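Local coordinates for protein enoyl CoA hydratase/isomerase (Crotonase) (Legionella pneumophila subsp. pneumophila, PDB 3I47) that probably catalyses the hydration or isomerisation of enoyl-CoA thioesters, at residues F28-L33 / L67-S72; L86-L91 / P143-P148; P205-N210 / A236-S241. All coordinates share one frame; numbering follows the deposited sequence.

Contact 1: residues F28-L33 / L67-S72; sequences FDNQLL and LTWMQS
The indole of Trp69 receives Asp29 CA over one face, while Asn30 OD1 and Phe28 O approach the ring obliquely. In this crotonase fold the pairing joins the start of helix 30-45 to the start of helix 67-74, which follows a loop that in family relatives contributes to the oxyanion hole. The CH-pi assignment rests on Asp29 CA lying 4.3 Å from the centroid of the five-membered ring of Trp69, 21° off its normal. Beside it Asp29 CB packs on Trp69 CB at 3.4 Å, the main packing of the pair. Trp69 CG is anti to the backbone N, which carries the indole across the segment 28-30. Asn30 OD1 comes to 3.3 Å from Trp69 CD1, with the amide and ring planes 41° apart; the Asn30 CB bond runs alongside the other segment, and it is the amide end, with CG between N and the carbonyl carbon, that comes nearer Trp69. The indole N-H is used otherwise: Trp69 NE1 bonds to Asp84 OD1 on helix 78-97, which helps fix the rotation of the ring. The ring of Phe28, the second flat group, ends up leading away from 67-72 and has Leu33 CD2 over one face, 3.6 Å above its plane and offset toward the rim.

The Asp29 carboxylate works as an N-cap with divided duties. OD2 forms a salt bridge with Arg21, and OD1 accepts from the helix start, which together would tend to stabilise its negative charge. Trp69 N in turn is held by Asp66 OD1. The capping bond from Leu32 N to Asp29 OD1 is 2.9 Å long and nearly straight, 172° at the hydrogen.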
# COMPACT_ATOMS: atom_id res chain seq x y z
N PHE A 28 3.96 -9.76 -12.78
CA PHE A 28 5.13 -8.96 -12.41
C PHE A 28 6.41 -9.33 -13.15
O PHE A 28 6.69 -10.51 -13.41
CB PHE A 28 5.40 -9.11 -10.90
CG PHE A 28 4.56 -8.21 -10.01
CD1 PHE A 28 3.43 -7.53 -10.48
CD2 PHE A 28 4.90 -8.09 -8.66
CE1 PHE A 28 2.65 -6.72 -9.62
CE2 PHE A 28 4.14 -7.28 -7.80
CZ PHE A 28 3.03 -6.60 -8.28
N ASP A 29 7.19 -8.31 -13.50
CA ASP A 29 8.59 -8.50 -13.86
C ASP A 29 9.38 -7.27 -13.40
O ASP A 29 8.79 -6.33 -12.86
CB ASP A 29 8.79 -8.81 -15.36
CG ASP A 29 8.33 -7.69 -16.28
OD1 ASP A 29 8.45 -6.50 -15.92
OD2 ASP A 29 7.89 -8.00 -17.42
N ASN A 30 10.70 -7.28 -13.59
CA ASN A 30 11.52 -6.21 -13.07
C ASN A 30 11.27 -4.88 -13.80
O ASN A 30 11.45 -3.82 -13.21
CB ASN A 30 13.01 -6.57 -13.16
CG ASN A 30 13.41 -6.92 -14.57
OD1 ASN A 30 12.91 -7.90 -15.13
ND2 ASN A 30 14.27 -6.10 -15.17
N GLN A 31 10.83 -4.95 -15.06
CA GLN A 31 10.53 -3.72 -15.84
C GLN A 31 9.29 -3.01 -15.29
O GLN A 31 9.34 -1.81 -15.01
CB GLN A 31 10.36 -4.05 -17.32
CG GLN A 31 10.17 -2.81 -18.20
CD GLN A 31 9.95 -3.19 -19.64
OE1 GLN A 31 10.83 -3.77 -20.27
NE2 GLN A 31 8.78 -2.84 -20.18
N LEU A 32 8.19 -3.75 -15.11
CA LEU A 32 6.98 -3.15 -14.57
C LEU A 32 7.24 -2.57 -13.18
O LEU A 32 6.80 -1.46 -12.86
CB LEU A 32 5.84 -4.19 -14.51
CG LEU A 32 4.49 -3.72 -13.95
CD1 LEU A 32 3.81 -2.71 -14.86
CD2 LEU A 32 3.58 -4.91 -13.66
N LEU A 33 7.94 -3.34 -12.35
CA LEU A 33 8.21 -2.88 -10.98
C LEU A 33 9.12 -1.65 -10.93
O LEU A 33 8.99 -0.81 -10.04
CB LEU A 33 8.76 -4.02 -10.12
CG LEU A 33 7.79 -5.20 -9.95
CD1 LEU A 33 8.53 -6.36 -9.29
CD2 LEU A 33 6.53 -4.83 -9.19
N LEU A 67 5.58 -14.84 -17.24
CA LEU A 67 6.19 -16.11 -17.67
C LEU A 67 7.51 -15.93 -18.42
O LEU A 67 8.41 -16.76 -18.28
CB LEU A 67 5.20 -16.91 -18.53
CG LEU A 67 4.03 -17.54 -17.76
CD1 LEU A 67 3.06 -18.18 -18.74
CD2 LEU A 67 4.53 -18.56 -16.75
N THR A 68 7.62 -14.86 -19.19
CA THR A 68 8.89 -14.56 -19.87
C THR A 68 9.97 -14.24 -18.84
O THR A 68 11.09 -14.76 -18.91
CB THR A 68 8.73 -13.39 -20.84
OG1 THR A 68 7.69 -13.69 -21.78
CG2 THR A 68 10.05 -13.09 -21.56
N TRP A 69 9.63 -13.40 -17.87
CA TRP A 69 10.55 -13.08 -16.80
C TRP A 69 10.92 -14.34 -16.00
O TRP A 69 12.08 -14.51 -15.64
CB TRP A 69 9.97 -11.98 -15.89
CG TRP A 69 10.78 -11.80 -14.64
CD1 TRP A 69 11.88 -11.00 -14.49
CD2 TRP A 69 10.59 -12.47 -13.40
NE1 TRP A 69 12.38 -11.13 -13.22
CE2 TRP A 69 11.62 -12.03 -12.53
CE3 TRP A 69 9.66 -13.41 -12.94
CZ2 TRP A 69 11.73 -12.48 -11.21
CZ3 TRP A 69 9.78 -13.87 -11.64
CH2 TRP A 69 10.81 -13.40 -10.79
N MET A 70 9.94 -15.20 -15.72
CA MET A 70 10.23 -16.40 -14.95
C MET A 70 11.26 -17.29 -15.65
O MET A 70 12.18 -17.83 -15.00
CB MET A 70 8.97 -17.20 -14.63
CG MET A 70 9.24 -18.36 -13.68
SD MET A 70 7.73 -19.13 -13.03
CE MET A 70 6.51 -17.83 -13.29
N GLN A 71 11.12 -17.44 -16.96
CA GLN A 71 12.09 -18.23 -17.71
C GLN A 71 13.49 -17.60 -17.65
O GLN A 71 14.50 -18.30 -17.49
CB GLN A 71 11.64 -18.43 -19.15
CG GLN A 71 12.65 -19.24 -20.00
CD GLN A 71 12.87 -20.67 -19.49
OE1 GLN A 71 12.10 -21.59 -19.81
NE2 GLN A 71 13.94 -20.87 -18.71
N SER A 72 13.55 -16.27 -17.75
CA SER A 72 14.82 -15.56 -17.65
C SER A 72 15.43 -15.76 -16.27
O SER A 72 16.61 -16.08 -16.13
CB SER A 72 14.62 -14.07 -17.91
OG SER A 72 14.18 -13.86 -19.24

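Contact 2: residues L86-L91 / P143-P148; sequences LVLGNL and PAVISP
Val145 CG1 packs on the backbone of helix 78-97 at Gly89, 3.5 Å from Gly89 CA, and also meets the side chain of Leu88. Gly89 and Val145 are the closest pair of CA atoms across the contact at 5.8 Å. Leu88 CG is 3.8 Å from Val145 CG1, and Leu88 CD2 extends the patch to Ile146 CG2 at 4.1 Å. With CG anti to its backbone N (chi1 178°), Leu88 projects off the helix toward both residues. This is plain packing within the crotonase fold, joining helix 78-97 to the turn that leads into helix 147-154.

A second shell sets the turn that presents Val145. Ser147 OG donates to Ala144 O over 2.8 Å, and Ser147 N reaches the same oxygen from the same face of the carbonyl plane, two donors of one residue gripping one carbonyl oxygen. Outside the pair, Ile146 leans on Phe134, Ser147 on Phe163 of helix 156-165, and Leu91 on helix 30-45.

All three close pairs are carbon to carbon, and no hydrogen bond crosses between the segments. Cohesion therefore comes from van der Waals packing of methyls on Leu88 and on the Gly89 backbone, while the polar bonds stay within 144-147.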
# COMPACT_ATOMS: atom_id res chain seq x y z
N LEU A 86 16.05 -7.15 -5.59
CA LEU A 86 16.10 -5.82 -4.98
C LEU A 86 15.21 -4.80 -5.69
O LEU A 86 14.91 -3.76 -5.12
CB LEU A 86 17.55 -5.31 -4.87
CG LEU A 86 18.35 -5.99 -3.75
CD1 LEU A 86 19.84 -5.75 -3.96
CD2 LEU A 86 17.90 -5.49 -2.39
N VAL A 87 14.76 -5.11 -6.92
CA VAL A 87 13.78 -4.24 -7.57
C VAL A 87 12.48 -4.24 -6.77
O VAL A 87 12.04 -3.18 -6.31
CB VAL A 87 13.54 -4.61 -9.06
CG1 VAL A 87 12.48 -3.68 -9.68
CG2 VAL A 87 14.84 -4.53 -9.82
N LEU A 88 11.90 -5.43 -6.56
CA LEU A 88 10.72 -5.55 -5.69
C LEU A 88 11.04 -5.09 -4.27
O LEU A 88 10.26 -4.37 -3.66
CB LEU A 88 10.16 -6.98 -5.68
CG LEU A 88 8.95 -7.18 -4.75
CD1 LEU A 88 7.72 -6.40 -5.23
CD2 LEU A 88 8.63 -8.66 -4.65
N GLY A 89 12.21 -5.48 -3.76
CA GLY A 89 12.63 -5.08 -2.40
C GLY A 89 12.64 -3.57 -2.21
O GLY A 89 12.10 -3.06 -1.22
N ASN A 90 13.22 -2.84 -3.16
CA ASN A 90 13.22 -1.39 -3.07
C ASN A 90 11.85 -0.76 -3.25
O ASN A 90 11.54 0.23 -2.58
CB ASN A 90 14.21 -0.81 -4.08
CG ASN A 90 15.63 -0.87 -3.57
OD1 ASN A 90 15.91 -0.42 -2.46
ND2 ASN A 90 16.54 -1.39 -4.39
N LEU A 91 11.03 -1.35 -4.13
CA LEU A 91 9.66 -0.86 -4.31
C LEU A 91 8.87 -0.98 -3.00
O LEU A 91 8.24 -0.01 -2.56
CB LEU A 91 8.93 -1.60 -5.44
CG LEU A 91 7.44 -1.25 -5.62
CD1 LEU A 91 7.22 0.26 -5.93
CD2 LEU A 91 6.80 -2.13 -6.68
N PRO A 143 8.52 -16.63 -0.03
CA PRO A 143 8.07 -15.24 -0.19
C PRO A 143 8.93 -14.29 0.64
O PRO A 143 8.43 -13.57 1.51
CB PRO A 143 6.62 -15.31 0.30
CG PRO A 143 6.66 -16.36 1.38
CD PRO A 143 7.63 -17.41 0.85
N ALA A 144 10.23 -14.26 0.36
CA ALA A 144 11.18 -13.60 1.26
C ALA A 144 11.00 -12.08 1.29
O ALA A 144 10.90 -11.47 2.35
CB ALA A 144 12.61 -13.96 0.88
N VAL A 145 10.97 -11.48 0.10
CA VAL A 145 10.93 -10.02 0.04
C VAL A 145 9.65 -9.41 0.61
O VAL A 145 9.70 -8.39 1.30
CB VAL A 145 11.22 -9.54 -1.41
CG1 VAL A 145 10.90 -8.06 -1.56
CG2 VAL A 145 12.68 -9.79 -1.75
N ILE A 146 8.51 -10.05 0.35
CA ILE A 146 7.26 -9.50 0.85
C ILE A 146 7.02 -9.84 2.32
O ILE A 146 6.17 -9.22 2.96
CB ILE A 146 6.03 -9.95 0.03
CG1 ILE A 146 5.75 -11.46 0.20
CG2 ILE A 146 6.20 -9.54 -1.45
CD1 ILE A 146 4.43 -11.89 -0.44
N SER A 147 7.77 -10.80 2.85
CA SER A 147 7.44 -11.32 4.18
C SER A 147 7.38 -10.31 5.33
O SER A 147 6.47 -10.39 6.16
CB SER A 147 8.29 -12.53 4.55
OG SER A 147 9.66 -12.21 4.70
N PRO A 148 8.34 -9.35 5.41
CA PRO A 148 8.21 -8.45 6.58
C PRO A 148 6.89 -7.68 6.59
O PRO A 148 6.29 -7.47 7.66
CB PRO A 148 9.40 -7.49 6.41
CG PRO A 148 10.39 -8.26 5.54
CD PRO A 148 9.49 -8.99 4.57

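Contact 3: residues P205-N210 / A236-S241; sequences PEAVKN and AHKRVS
Lys238 carries this contact by laying its aliphatic end against the first two turns of helix 205-218. Its CG is anti to the backbone N (chi1 -167°), and the chain then bends twice, at chi2 and at chi4 (76°). The bends bring CE to 3.7 Å from Ala207 CA and to 3.4 Å from Asn210 OD1, the two side chains crossing at a slant. Asn210 CG stands anti to its carbonyl carbon, an orientation that sends the amide toward helix 225-240.

The last bend turns the ammonium toward Glu243, with which Lys238 NZ forms a salt bridge; its bond to Ser241 OG is weak at 3.4 Å. Glu243 also accepts from Glu206 N and Ala207 N, so one carboxylate holds both the lysine and the N-terminal turn it packs on. Ser241 is the N-cap of helix 242-253: its OG accepts from Gly244 N and donates to Lys238 O over 2.7 Å. Glu206, folded back on its own helix, pairs with Lys209 through OE2 and NZ at 3.5 Å, a weak link.

The short helical axes run nearly antiparallel, 166° between directions, yet stay 12.0 Å apart, a spacing that the long lysine spans. Such antiparallel packing belongs to the C-terminal helical region of the crotonase fold, which in relatives takes part in subunit association.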
# COMPACT_ATOMS: atom_id res chain seq x y z
N PRO A 205 -3.50 18.17 6.36
CA PRO A 205 -2.42 17.37 5.78
C PRO A 205 -1.26 17.08 6.72
O PRO A 205 -0.75 15.95 6.73
CB PRO A 205 -1.96 18.21 4.57
CG PRO A 205 -2.45 19.59 4.85
CD PRO A 205 -3.73 19.41 5.61
N GLU A 206 -0.85 18.05 7.53
CA GLU A 206 0.24 17.79 8.48
C GLU A 206 -0.22 16.84 9.57
O GLU A 206 0.51 15.92 9.95
CB GLU A 206 0.79 19.08 9.09
CG GLU A 206 1.47 20.03 8.08
CD GLU A 206 2.49 19.32 7.20
OE1 GLU A 206 3.39 18.62 7.74
OE2 GLU A 206 2.40 19.45 5.96
N ALA A 207 -1.45 17.05 10.06
CA ALA A 207 -2.02 16.18 11.09
C ALA A 207 -2.11 14.71 10.62
O ALA A 207 -1.80 13.80 11.39
CB ALA A 207 -3.40 16.69 11.51
N VAL A 208 -2.48 14.51 9.36
CA VAL A 208 -2.56 13.16 8.78
C VAL A 208 -1.18 12.51 8.76
O VAL A 208 -0.99 11.39 9.24
CB VAL A 208 -3.19 13.19 7.37
CG1 VAL A 208 -2.97 11.86 6.64
CG2 VAL A 208 -4.66 13.47 7.45
N LYS A 209 -0.18 13.24 8.24
CA LYS A 209 1.18 12.72 8.22
C LYS A 209 1.75 12.49 9.62
O LYS A 209 2.39 11.48 9.88
CB LYS A 209 2.09 13.63 7.39
CG LYS A 209 1.66 13.66 5.93
CD LYS A 209 2.67 14.40 5.08
CE LYS A 209 2.49 15.89 5.20
NZ LYS A 209 3.36 16.62 4.23
N ASN A 210 1.49 13.43 10.53
CA ASN A 210 1.95 13.29 11.90
C ASN A 210 1.30 12.09 12.59
O ASN A 210 1.95 11.43 13.40
CB ASN A 210 1.59 14.53 12.72
CG ASN A 210 2.37 15.78 12.32
OD1 ASN A 210 2.05 16.88 12.79
ND2 ASN A 210 3.37 15.65 11.44
N ALA A 236 0.46 19.05 22.64
CA ALA A 236 0.63 20.45 23.05
C ALA A 236 1.23 21.29 21.93
O ALA A 236 0.76 22.40 21.64
CB ALA A 236 1.48 20.53 24.32
N HIS A 237 2.25 20.73 21.27
CA HIS A 237 2.90 21.38 20.14
C HIS A 237 1.95 21.51 18.94
O HIS A 237 1.90 22.55 18.29
CB HIS A 237 4.18 20.64 19.76
CG HIS A 237 5.11 21.43 18.89
ND1 HIS A 237 5.84 22.50 19.36
CD2 HIS A 237 5.46 21.27 17.59
CE1 HIS A 237 6.58 22.99 18.38
NE2 HIS A 237 6.37 22.26 17.30
N LYS A 238 1.18 20.45 18.67
CA LYS A 238 0.24 20.49 17.55
C LYS A 238 -0.90 21.49 17.75
O LYS A 238 -1.36 22.11 16.80
CB LYS A 238 -0.30 19.09 17.22
CG LYS A 238 -1.03 19.00 15.88
CD LYS A 238 -0.02 18.97 14.73
CE LYS A 238 -0.70 18.83 13.36
NZ LYS A 238 -1.34 20.09 12.89
N ARG A 239 -1.36 21.64 18.99
CA ARG A 239 -2.46 22.55 19.28
C ARG A 239 -2.11 24.00 18.97
O ARG A 239 -2.98 24.77 18.59
CB ARG A 239 -2.88 22.44 20.73
CG ARG A 239 -3.72 21.20 21.04
CD ARG A 239 -3.92 21.10 22.53
NE ARG A 239 -4.75 19.97 22.93
CZ ARG A 239 -5.05 19.67 24.19
NH1 ARG A 239 -4.60 20.44 25.18
NH2 ARG A 239 -5.81 18.61 24.45
N VAL A 240 -0.83 24.36 19.14
CA VAL A 240 -0.39 25.75 18.90
C VAL A 240 0.20 25.94 17.50
O VAL A 240 0.55 27.07 17.12
CB VAL A 240 0.60 26.27 19.98
CG1 VAL A 240 -0.02 26.20 21.40
CG2 VAL A 240 1.93 25.53 19.91
N SER A 241 0.32 24.85 16.74
CA SER A 241 0.77 24.93 15.34
C SER A 241 -0.21 25.76 14.51
O SER A 241 -1.38 25.87 14.84
CB SER A 241 0.90 23.52 14.74
OG SER A 241 -0.38 22.93 14.47

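In the fold
Contacts 1 and 2 are both partly buried and share one neighbourhood: their centres lie 15 Å apart, and Leu33 of 28-33 packs on Val87, Leu88 and Leu91 of 86-91. Helix 78-97 serves both, as a segment of contact 2 and as the holder of Asp84 beside contact 1. Contact 3 is a surface contact, 43 Å from contact 1 between centres and on the opposite side of the chain's centre; its nearest atoms are about 17 Å from those of contact 2. Chemistry follows place: a CH-pi contact on an indole in contact 1, with capping inside one segment, methyl packing in contact 2, and in contact 3 a lysine chain whose ammonium pairs with Glu243, outside the segments.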